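Local structure of beta-xylosidase (Uncultured organism, 4MLG) at residues A[29-39]-A[297-305]; A[48-56]-A[65-73]. The protein is a beta-propeller beta-xylosidase of glycoside hydrolase family 43, which probably releases xylose from the non-reducing ends of xylo-oligosaccharides. All coordinates share one frame; numbering follows the deposited sequence.

Contact 1. Residues A[29-39]-A[297-305]; sequences PSHDWESGIPE and KTWLRSLKV. With SO4 (sulfate ion), chain N.
Arg301 reaches across to Asp32 and meets it along most of its length. Its CB lies 3.3 Å from Asp32 OD2. CG and CD then run past the same oxygen. The chain turns about CG-CD (chi3 -72°), which brings the guanidinium back onto the carboxylate. NE forms a salt bridge with OD2. NH2 gives a nearly straight hydrogen bond to OD1, with NH2 to Asp32 OD1 at 2.7 Å and 170° at the hydrogen. OD1 receives it on its syn lone pair. The carboxylate and guanidinium planes are nearly coplanar, as in a two-pronged salt bridge. NH1 points elsewhere. It makes a weak hydrogen bond to O1 of a sulfate, probably from the crystallisation liquor, and a long, weak ion pair with Asp15. A water donates to Asp32 OD1 and to Trp299 O, and so links the carboxylate to the backbone of 297-305.

The protein is a beta-propeller. Here the end of strand 24-32 and the loop after it meet the loop leading into strand 302-308. These two strands belong to different sheets, so the contact joins two sheets of the propeller. The strand 302-308 sheet also contains strand 5-6, so a strand near the N-terminus pairs with one near the C-terminus.

Farther out, the Trp299 ring lies between two acids. Its NE1 donates weakly to both oxygens of Glu34, at 3.2 Å from OE1 and 3.0 Å from OE2. OE1 lies in the ring plane, but the carboxylate is turned 50° against the ring. Glu39 OE2 approaches another edge, 3.7 Å from Trp299 CZ3. Lys297 CB sits over one face, toward the rim. Leu300 CD2 packs on the Trp33 backbone, and Leu303 CD2 touches Pro29 CB at 3.6 Å.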
loop_
_atom_site.group_PDB
_atom_site.type_symbol
_atom_site.label_atom_id
_atom_site.label_comp_id
_atom_site.label_asym_id
_atom_site.label_seq_id
_atom_site.Cartn_x
_atom_site.Cartn_y
_atom_site.Cartn_z
ATOM N N PRO A 29 19.009 -16.606 -4.818
ATOM C CA PRO A 29 17.854 -17.081 -5.582
ATOM C C PRO A 29 16.588 -17.170 -4.735
ATOM O O PRO A 29 16.665 -17.161 -3.507
ATOM C CB PRO A 29 18.287 -18.487 -5.987
ATOM C CG PRO A 29 19.092 -18.955 -4.813
ATOM C CD PRO A 29 19.775 -17.727 -4.241
ATOM N N SER A 30 15.437 -17.251 -5.395
ATOM C CA SER A 30 14.185 -17.549 -4.714
ATOM C C SER A 30 14.158 -19.040 -4.391
ATOM O O SER A 30 14.941 -19.808 -4.949
ATOM C CB SER A 30 12.993 -17.181 -5.596
ATOM O OG SER A 30 13.061 -15.831 -6.013
ATOM N N HIS A 31 13.264 -19.452 -3.496
ATOM C CA HIS A 31 13.174 -20.860 -3.118
ATOM C C HIS A 31 11.822 -21.466 -3.489
ATOM O O HIS A 31 10.848 -21.327 -2.753
ATOM C CB HIS A 31 13.436 -21.036 -1.619
ATOM C CG HIS A 31 13.492 -22.466 -1.173
ATOM N ND1 HIS A 31 13.614 -22.828 0.151
ATOM C CD2 HIS A 31 13.447 -23.623 -1.876
ATOM C CE1 HIS A 31 13.638 -24.146 0.245
ATOM N NE2 HIS A 31 13.539 -24.653 -0.970
ATOM N N ASP A 32 11.775 -22.151 -4.628
ATOM C CA ASP A 32 10.561 -22.831 -5.060
ATOM C C ASP A 32 10.293 -24.089 -4.240
ATOM O O ASP A 32 11.195 -24.893 -4.002
ATOM C CB ASP A 32 10.646 -23.195 -6.544
ATOM C CG ASP A 32 10.360 -22.016 -7.452
ATOM O OD1 ASP A 32 9.577 -21.131 -7.049
ATOM O OD2 ASP A 32 10.912 -21.978 -8.571
ATOM N N TRP A 33 9.045 -24.250 -3.813
ATOM C CA TRP A 33 8.620 -25.448 -3.108
ATOM C C TRP A 33 7.206 -25.798 -3.544
ATOM O O TRP A 33 6.467 -24.936 -4.017
ATOM C CB TRP A 33 8.675 -25.235 -1.595
ATOM C CG TRP A 33 7.608 -24.321 -1.075
ATOM C CD1 TRP A 33 7.481 -22.985 -1.321
ATOM C CD2 TRP A 33 6.523 -24.674 -0.206
ATOM N NE1 TRP A 33 6.382 -22.485 -0.666
ATOM C CE2 TRP A 33 5.776 -23.502 0.026
ATOM C CE3 TRP A 33 6.109 -25.868 0.394
ATOM C CZ2 TRP A 33 4.638 -23.488 0.834
ATOM C CZ3 TRP A 33 4.978 -25.852 1.197
ATOM C CH2 TRP A 33 4.257 -24.670 1.409
ATOM N N GLU A 34 6.833 -27.062 -3.392
ATOM C CA GLU A 34 5.505 -27.502 -3.797
ATOM C C GLU A 34 4.443 -27.126 -2.771
ATOM O O GLU A 34 4.195 -27.863 -1.817
ATOM C CB GLU A 34 5.480 -29.012 -4.053
ATOM C CG GLU A 34 4.112 -29.554 -4.465
ATOM C CD GLU A 34 3.652 -29.038 -5.818
ATOM O OE1 GLU A 34 3.840 -29.753 -6.824
ATOM O OE2 GLU A 34 3.096 -27.921 -5.879
ATOM N N SER A 35 3.828 -25.965 -2.966
ATOM C CA SER A 35 2.650 -25.603 -2.196
ATOM C C SER A 35 1.485 -26.400 -2.761
ATOM O O SER A 35 1.483 -26.751 -3.940
ATOM C CB SER A 35 2.370 -24.104 -2.306
ATOM O OG SER A 35 2.169 -23.722 -3.655
ATOM N N GLY A 36 0.494 -26.692 -1.929
ATOM C CA GLY A 36 -0.642 -27.478 -2.372
ATOM C C GLY A 36 -1.624 -26.693 -3.221
ATOM O O GLY A 36 -2.763 -27.115 -3.411
ATOM N N ILE A 37 -1.181 -25.549 -3.735
ATOM C CA ILE A 37 -2.034 -24.677 -4.534
ATOM C C ILE A 37 -1.912 -24.999 -6.019
ATOM O O ILE A 37 -0.807 -25.036 -6.561
ATOM C CB ILE A 37 -1.671 -23.195 -4.313
ATOM C CG1 ILE A 37 -1.509 -22.902 -2.821
ATOM C CG2 ILE A 37 -2.719 -22.285 -4.937
ATOM C CD1 ILE A 37 -1.085 -21.484 -2.524
ATOM N N PRO A 38 -3.053 -25.236 -6.685
ATOM C CA PRO A 38 -3.060 -25.481 -8.130
ATOM C C PRO A 38 -2.686 -24.213 -8.886
ATOM O O PRO A 38 -2.722 -23.131 -8.300
ATOM C CB PRO A 38 -4.517 -25.856 -8.411
ATOM C CG PRO A 38 -5.292 -25.205 -7.321
ATOM C CD PRO A 38 -4.409 -25.270 -6.111
ATOM N N GLU A 39 -2.331 -24.345 -10.161
ATOM C CA GLU A 39 -1.921 -23.196 -10.965
ATOM C C GLU A 39 -3.002 -22.121 -11.039
ATOM O O GLU A 39 -4.190 -22.408 -10.894
ATOM C CB GLU A 39 -1.517 -23.632 -12.375
ATOM C CG GLU A 39 -0.016 -23.641 -12.613
ATOM C CD GLU A 39 0.339 -23.815 -14.077
ATOM O OE1 GLU A 39 -0.542 -24.235 -14.857
ATOM O OE2 GLU A 39 1.495 -23.527 -14.449
ATOM N N LYS A 297 7.446 -28.753 -14.579
ATOM C CA LYS A 297 6.634 -28.020 -13.612
ATOM C C LYS A 297 7.127 -26.584 -13.436
ATOM O O LYS A 297 8.189 -26.350 -12.861
ATOM C CB LYS A 297 6.606 -28.753 -12.269
ATOM C CG LYS A 297 6.012 -30.151 -12.349
ATOM C CD LYS A 297 5.981 -30.833 -10.990
ATOM C CE LYS A 297 5.415 -32.241 -11.099
ATOM N NZ LYS A 297 5.385 -32.942 -9.786
ATOM N N THR A 298 6.335 -25.637 -13.932
ATOM C CA THR A 298 6.685 -24.216 -13.928
ATOM C C THR A 298 7.080 -23.673 -12.553
ATOM O O THR A 298 8.081 -22.967 -12.419
ATOM C CB THR A 298 5.526 -23.366 -14.488
ATOM O OG1 THR A 298 5.266 -23.744 -15.846
ATOM C CG2 THR A 298 5.864 -21.883 -14.433
ATOM N N TRP A 299 6.297 -24.013 -11.534
ATOM C CA TRP A 299 6.510 -23.479 -10.190
ATOM C C TRP A 299 7.655 -24.170 -9.451
ATOM O O TRP A 299 7.946 -23.842 -8.302
ATOM C CB TRP A 299 5.219 -23.558 -9.371
ATOM C CG TRP A 299 4.664 -24.943 -9.261
ATOM C CD1 TRP A 299 4.813 -25.803 -8.214
ATOM C CD2 TRP A 299 3.874 -25.630 -10.238
ATOM N NE1 TRP A 299 4.162 -26.985 -8.477
ATOM C CE2 TRP A 299 3.579 -26.904 -9.714
ATOM C CE3 TRP A 299 3.387 -25.293 -11.505
ATOM C CZ2 TRP A 299 2.819 -27.840 -10.412
ATOM C CZ3 TRP A 299 2.633 -26.224 -12.196
ATOM C CH2 TRP A 299 2.356 -27.482 -11.648
ATOM N N LEU A 300 8.298 -25.126 -10.114
ATOM C CA LEU A 300 9.454 -25.813 -9.546
ATOM C C LEU A 300 10.656 -25.652 -10.469
ATOM O O LEU A 300 10.782 -26.355 -11.470
ATOM C CB LEU A 300 9.151 -27.295 -9.330
ATOM C CG LEU A 300 8.002 -27.638 -8.380
ATOM C CD1 LEU A 300 7.845 -29.145 -8.262
ATOM C CD2 LEU A 300 8.236 -27.014 -7.016
ATOM N N ARG A 301 11.540 -24.723 -10.122
ATOM C CA ARG A 301 12.640 -24.349 -11.002
ATOM C C ARG A 301 14.002 -24.660 -10.390
ATOM O O ARG A 301 14.197 -24.525 -9.184
ATOM C CB ARG A 301 12.537 -22.862 -11.344
ATOM C CG ARG A 301 11.237 -22.486 -12.039
ATOM C CD ARG A 301 10.920 -21.004 -11.906
ATOM N NE ARG A 301 10.514 -20.644 -10.550
ATOM C CZ ARG A 301 10.128 -19.426 -10.182
ATOM N NH1 ARG A 301 10.092 -18.442 -11.070
ATOM N NH2 ARG A 301 9.779 -19.191 -8.926
ATOM N N SER A 302 14.939 -25.081 -11.233
ATOM C CA SER A 302 16.292 -25.391 -10.788
ATOM C C SER A 302 17.279 -24.437 -11.445
ATOM O O SER A 302 17.303 -24.310 -12.668
ATOM C CB SER A 302 16.649 -26.835 -11.136
ATOM O OG SER A 302 15.680 -27.736 -10.627
ATOM N N LEU A 303 18.093 -23.765 -10.636
ATOM C CA LEU A 303 19.025 -22.780 -11.173
ATOM C C LEU A 303 20.212 -23.415 -11.890
ATOM O O LEU A 303 20.649 -24.513 -11.546
ATOM C CB LEU A 303 19.486 -21.785 -10.097
ATOM C CG LEU A 303 19.907 -22.243 -8.696
ATOM C CD1 LEU A 303 21.146 -23.117 -8.722
ATOM C CD2 LEU A 303 20.147 -21.027 -7.821
ATOM N N LYS A 304 20.723 -22.711 -12.893
ATOM C CA LYS A 304 21.818 -23.217 -13.706
ATOM C C LYS A 304 22.662 -22.066 -14.245
ATOM O O LYS A 304 22.212 -20.922 -14.288
ATOM C CB LYS A 304 21.269 -24.063 -14.855
ATOM C CG LYS A 304 20.269 -23.331 -15.737
ATOM C CD LYS A 304 19.593 -24.276 -16.714
ATOM C CE LYS A 304 20.608 -24.980 -17.596
ATOM N NZ LYS A 304 19.962 -25.912 -18.562
ATOM N N VAL A 305 23.888 -22.372 -14.653
ATOM C CA VAL A 305 24.796 -21.339 -15.136
ATOM C C VAL A 305 25.396 -21.693 -16.495
ATOM O O VAL A 305 25.848 -22.818 -16.718
ATOM C CB VAL A 305 25.917 -21.047 -14.109
ATOM C CG1 VAL A 305 26.602 -22.335 -13.672
ATOM C CG2 VAL A 305 26.924 -20.055 -14.673
HETATM S S SO4 N . 8.932 -14.254 -10.506
HETATM O O1 SO4 N . 9.407 -15.367 -9.691
HETATM O O2 SO4 N . 9.978 -13.847 -11.439
HETATM O O3 SO4 N . 7.745 -14.668 -11.250
HETATM O O4 SO4 N . 8.603 -13.128 -9.637
HETATM O O HOH W 1 7.222 -21.804 -6.260
#

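Contact 2. Residues A[48-56]-A[65-73]; sequences MKDYHVFSM and TDHGVVLRT
The His52 ring has Val69 N over one face, toward the rim and 3.8 Å above its plane, and Asp66 OD1 at its edge. ND1 gives OD1 a straight but weak hydrogen bond, 3.4 Å from His52 ND1 to Asp66 OD1. The His67 ring has Thr65 CG2 over one face, again toward the rim. Its edge faces strand 50-56, where NE2 and Ser55 OG share a hydrogen bond. The Tyr51 ring meets Leu71 CD2 at its edge, 3.6 Å from CD2 of the tyrosine. These two side chains run side by side and point the same way. Tyr51 OH bonds to Trp84 O.

The segments form an antiparallel beta hairpin in the propeller, and strand 50-56 also pairs with strand 24-32. Backbone bonds run along the hairpin but are weak at Val53 N to Gly68 O. Ser55 and Thr65 exchange a pair of them, each 3.1 Å from N to O. The register slips by one residue near Gly68 and again near Val70, as at beta bulges. Asp66 OD1 also accepts from Gly68 N at 2.7 Å, an Asx turn at the first slip. With its CG anti to the backbone N (chi1 -167°), the Asp66 carboxylate also reaches the Phe54 ring, where OD2 is 3.3 Å from CE1. Val53 CG2 meets Val70 CG2 at 3.6 Å.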
loop_
_atom_site.group_PDB
_atom_site.type_symbol
_atom_site.label_atom_id
_atom_site.label_comp_id
_atom_site.label_asym_id
_atom_site.label_seq_id
_atom_site.Cartn_x
_atom_site.Cartn_y
_atom_site.Cartn_z
ATOM N N MET A 48 6.557 -18.932 -2.690
ATOM C CA MET A 48 7.827 -19.024 -1.978
ATOM C C MET A 48 7.724 -18.311 -0.634
ATOM O O MET A 48 6.927 -17.386 -0.476
ATOM C CB MET A 48 8.965 -18.436 -2.815
ATOM C CG MET A 48 9.135 -19.099 -4.171
ATOM S SD MET A 48 7.947 -18.518 -5.391
ATOM C CE MET A 48 8.823 -17.108 -6.055
ATOM N N LYS A 49 8.524 -18.741 0.336
ATOM C CA LYS A 49 8.401 -18.206 1.687
ATOM C C LYS A 49 9.731 -17.961 2.400
ATOM O O LYS A 49 9.744 -17.542 3.556
ATOM C CB LYS A 49 7.511 -19.117 2.538
ATOM C CG LYS A 49 7.939 -20.575 2.541
ATOM C CD LYS A 49 6.978 -21.428 3.351
ATOM C CE LYS A 49 7.365 -22.897 3.299
ATOM N NZ LYS A 49 6.454 -23.744 4.120
ATOM N N ASP A 50 10.845 -18.213 1.717
ATOM C CA ASP A 50 12.154 -18.004 2.331
ATOM C C ASP A 50 13.285 -17.773 1.325
ATOM O O ASP A 50 13.090 -17.885 0.114
ATOM C CB ASP A 50 12.503 -19.169 3.263
ATOM C CG ASP A 50 12.627 -20.486 2.528
ATOM O OD1 ASP A 50 12.055 -20.606 1.424
ATOM O OD2 ASP A 50 13.293 -21.401 3.054
ATOM N N TYR A 51 14.466 -17.446 1.847
ATOM C CA TYR A 51 15.647 -17.208 1.025
ATOM C C TYR A 51 16.837 -18.033 1.503
ATOM O O TYR A 51 17.140 -18.065 2.696
ATOM C CB TYR A 51 16.038 -15.727 1.054
ATOM C CG TYR A 51 15.127 -14.813 0.271
ATOM C CD1 TYR A 51 14.544 -15.230 -0.918
ATOM C CD2 TYR A 51 14.852 -13.528 0.720
ATOM C CE1 TYR A 51 13.711 -14.393 -1.637
ATOM C CE2 TYR A 51 14.021 -12.686 0.010
ATOM C CZ TYR A 51 13.453 -13.122 -1.166
ATOM O OH TYR A 51 12.624 -12.280 -1.871
ATOM N N HIS A 52 17.507 -18.692 0.565
ATOM C CA HIS A 52 18.785 -19.335 0.844
ATOM C C HIS A 52 19.900 -18.509 0.207
ATOM O O HIS A 52 19.637 -17.642 -0.629
ATOM C CB HIS A 52 18.811 -20.763 0.292
ATOM C CG HIS A 52 18.012 -21.740 1.098
ATOM N ND1 HIS A 52 18.594 -22.758 1.824
ATOM C CD2 HIS A 52 16.677 -21.864 1.284
ATOM C CE1 HIS A 52 17.652 -23.462 2.425
ATOM N NE2 HIS A 52 16.480 -22.940 2.114
ATOM N N VAL A 53 21.140 -18.770 0.605
ATOM C CA VAL A 53 22.289 -18.088 0.017
ATOM C C VAL A 53 23.383 -19.080 -0.362
ATOM O O VAL A 53 23.893 -19.811 0.487
ATOM C CB VAL A 53 22.874 -17.018 0.965
ATOM C CG1 VAL A 53 24.198 -16.495 0.430
ATOM C CG2 VAL A 53 21.891 -15.877 1.154
ATOM N N PHE A 54 23.739 -19.105 -1.643
ATOM C CA PHE A 54 24.773 -20.010 -2.129
ATOM C C PHE A 54 26.033 -19.248 -2.531
ATOM O O PHE A 54 25.958 -18.113 -3.002
ATOM C CB PHE A 54 24.254 -20.834 -3.309
ATOM C CG PHE A 54 23.033 -21.650 -2.989
ATOM C CD1 PHE A 54 23.151 -22.889 -2.380
ATOM C CD2 PHE A 54 21.768 -21.180 -3.300
ATOM C CE1 PHE A 54 22.030 -23.642 -2.084
ATOM C CE2 PHE A 54 20.645 -21.927 -3.007
ATOM C CZ PHE A 54 20.775 -23.160 -2.399
ATOM N N SER A 55 27.189 -19.877 -2.341
ATOM C CA SER A 55 28.461 -19.258 -2.697
ATOM C C SER A 55 29.397 -20.253 -3.376
ATOM O O SER A 55 29.379 -21.445 -3.068
ATOM C CB SER A 55 29.135 -18.661 -1.461
ATOM O OG SER A 55 29.390 -19.658 -0.487
ATOM N N MET A 56 30.209 -19.756 -4.305
ATOM C CA MET A 56 31.152 -20.600 -5.028
ATOM C C MET A 56 32.539 -19.968 -5.060
ATOM O O MET A 56 32.685 -18.762 -4.869
ATOM C CB MET A 56 30.670 -20.838 -6.461
ATOM C CG MET A 56 29.221 -21.274 -6.577
ATOM S SD MET A 56 28.717 -21.551 -8.284
ATOM C CE MET A 56 29.735 -22.962 -8.706
ATOM N N THR A 65 28.331 -24.126 -1.966
ATOM C CA THR A 65 28.063 -24.110 -0.530
ATOM C C THR A 65 26.711 -23.482 -0.199
ATOM O O THR A 65 26.439 -22.340 -0.573
ATOM C CB THR A 65 29.170 -23.358 0.239
ATOM O OG1 THR A 65 30.405 -24.074 0.125
ATOM C CG2 THR A 65 28.803 -23.219 1.710
ATOM N N ASP A 66 25.867 -24.236 0.501
ATOM C CA ASP A 66 24.581 -23.728 0.966
ATOM C C ASP A 66 24.755 -23.115 2.351
ATOM O O ASP A 66 25.130 -23.804 3.300
ATOM C CB ASP A 66 23.544 -24.855 1.015
ATOM C CG ASP A 66 22.118 -24.342 1.179
ATOM O OD1 ASP A 66 21.930 -23.218 1.691
ATOM O OD2 ASP A 66 21.179 -25.069 0.793
ATOM N N HIS A 67 24.481 -21.820 2.465
ATOM C CA HIS A 67 24.603 -21.131 3.744
ATOM C C HIS A 67 23.320 -21.239 4.563
ATOM O O HIS A 67 23.249 -20.746 5.688
ATOM C CB HIS A 67 24.984 -19.663 3.535
ATOM C CG HIS A 67 26.340 -19.472 2.930
ATOM N ND1 HIS A 67 27.496 -19.466 3.682
ATOM C CD2 HIS A 67 26.725 -19.279 1.647
ATOM C CE1 HIS A 67 28.534 -19.278 2.888
ATOM N NE2 HIS A 67 28.095 -19.162 1.648
ATOM N N GLY A 68 22.310 -21.886 3.990
ATOM C CA GLY A 68 21.048 -22.093 4.676
ATOM C C GLY A 68 20.090 -20.926 4.533
ATOM O O GLY A 68 20.337 -19.997 3.764
ATOM N N VAL A 69 18.991 -20.978 5.278
ATOM C CA VAL A 69 17.988 -19.919 5.255
ATOM C C VAL A 69 18.507 -18.652 5.934
ATOM O O VAL A 69 19.052 -18.706 7.036
ATOM C CB VAL A 69 16.683 -20.373 5.942
ATOM C CG1 VAL A 69 15.670 -19.236 5.981
ATOM C CG2 VAL A 69 16.106 -21.586 5.231
ATOM N N VAL A 70 18.337 -17.515 5.266
ATOM C CA VAL A 70 18.785 -16.234 5.800
ATOM C C VAL A 70 17.611 -15.293 6.041
ATOM O O VAL A 70 17.766 -14.239 6.658
ATOM C CB VAL A 70 19.775 -15.546 4.849
ATOM C CG1 VAL A 70 21.069 -16.340 4.762
ATOM C CG2 VAL A 70 19.147 -15.374 3.474
ATOM N N LEU A 71 16.439 -15.680 5.545
ATOM C CA LEU A 71 15.234 -14.872 5.690
ATOM C C LEU A 71 13.994 -15.703 5.382
ATOM O O LEU A 71 13.984 -16.480 4.430
ATOM C CB LEU A 71 15.288 -13.661 4.753
ATOM C CG LEU A 71 14.193 -12.603 4.910
ATOM C CD1 LEU A 71 14.349 -11.864 6.229
ATOM C CD2 LEU A 71 14.207 -11.626 3.743
ATOM N N ARG A 72 12.955 -15.540 6.197
ATOM C CA ARG A 72 11.669 -16.182 5.938
ATOM C C ARG A 72 10.525 -15.224 6.258
ATOM O O ARG A 72 10.701 -14.266 7.011
ATOM C CB ARG A 72 11.528 -17.482 6.736
ATOM C CG ARG A 72 11.430 -17.293 8.240
ATOM C CD ARG A 72 11.348 -18.630 8.966
ATOM N NE ARG A 72 12.552 -19.435 8.777
ATOM C CZ ARG A 72 13.603 -19.415 9.593
ATOM N NH1 ARG A 72 13.602 -18.629 10.661
ATOM N NH2 ARG A 72 14.656 -20.181 9.342
ATOM N N THR A 73 9.356 -15.489 5.682
ATOM C CA THR A 73 8.197 -14.612 5.837
ATOM C C THR A 73 7.780 -14.398 7.293
ATOM O O THR A 73 7.259 -13.341 7.639
ATOM C CB THR A 73 6.986 -15.126 5.034
ATOM O OG1 THR A 73 6.647 -16.449 5.467
ATOM C CG2 THR A 73 7.306 -15.152 3.548
#

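Both contacts are partly buried. Contact 2 is nested in the chain between the two segments of contact 1. It lies within one sheet and joins adjacent strands mainly by backbone bonds. Contact 1 brings together remote segments from different sheets, and side chains do most of the work. Its ion pair is buried, while the acids near Trp299 are exposed. Contact 2 instead buries Tyr51, Val53 and Leu71, while His52 and His67, which carry its side-chain polar bonds, are partly exposed. Strands 24-32 and 50-56 are sheet neighbours, and the contacts touch there and at the loop residue Met48, which packs on Asp32. His31 ND1 probably makes a weak hydrogen bond to Asp50, and the His31 and His52 rings meet at about a right angle.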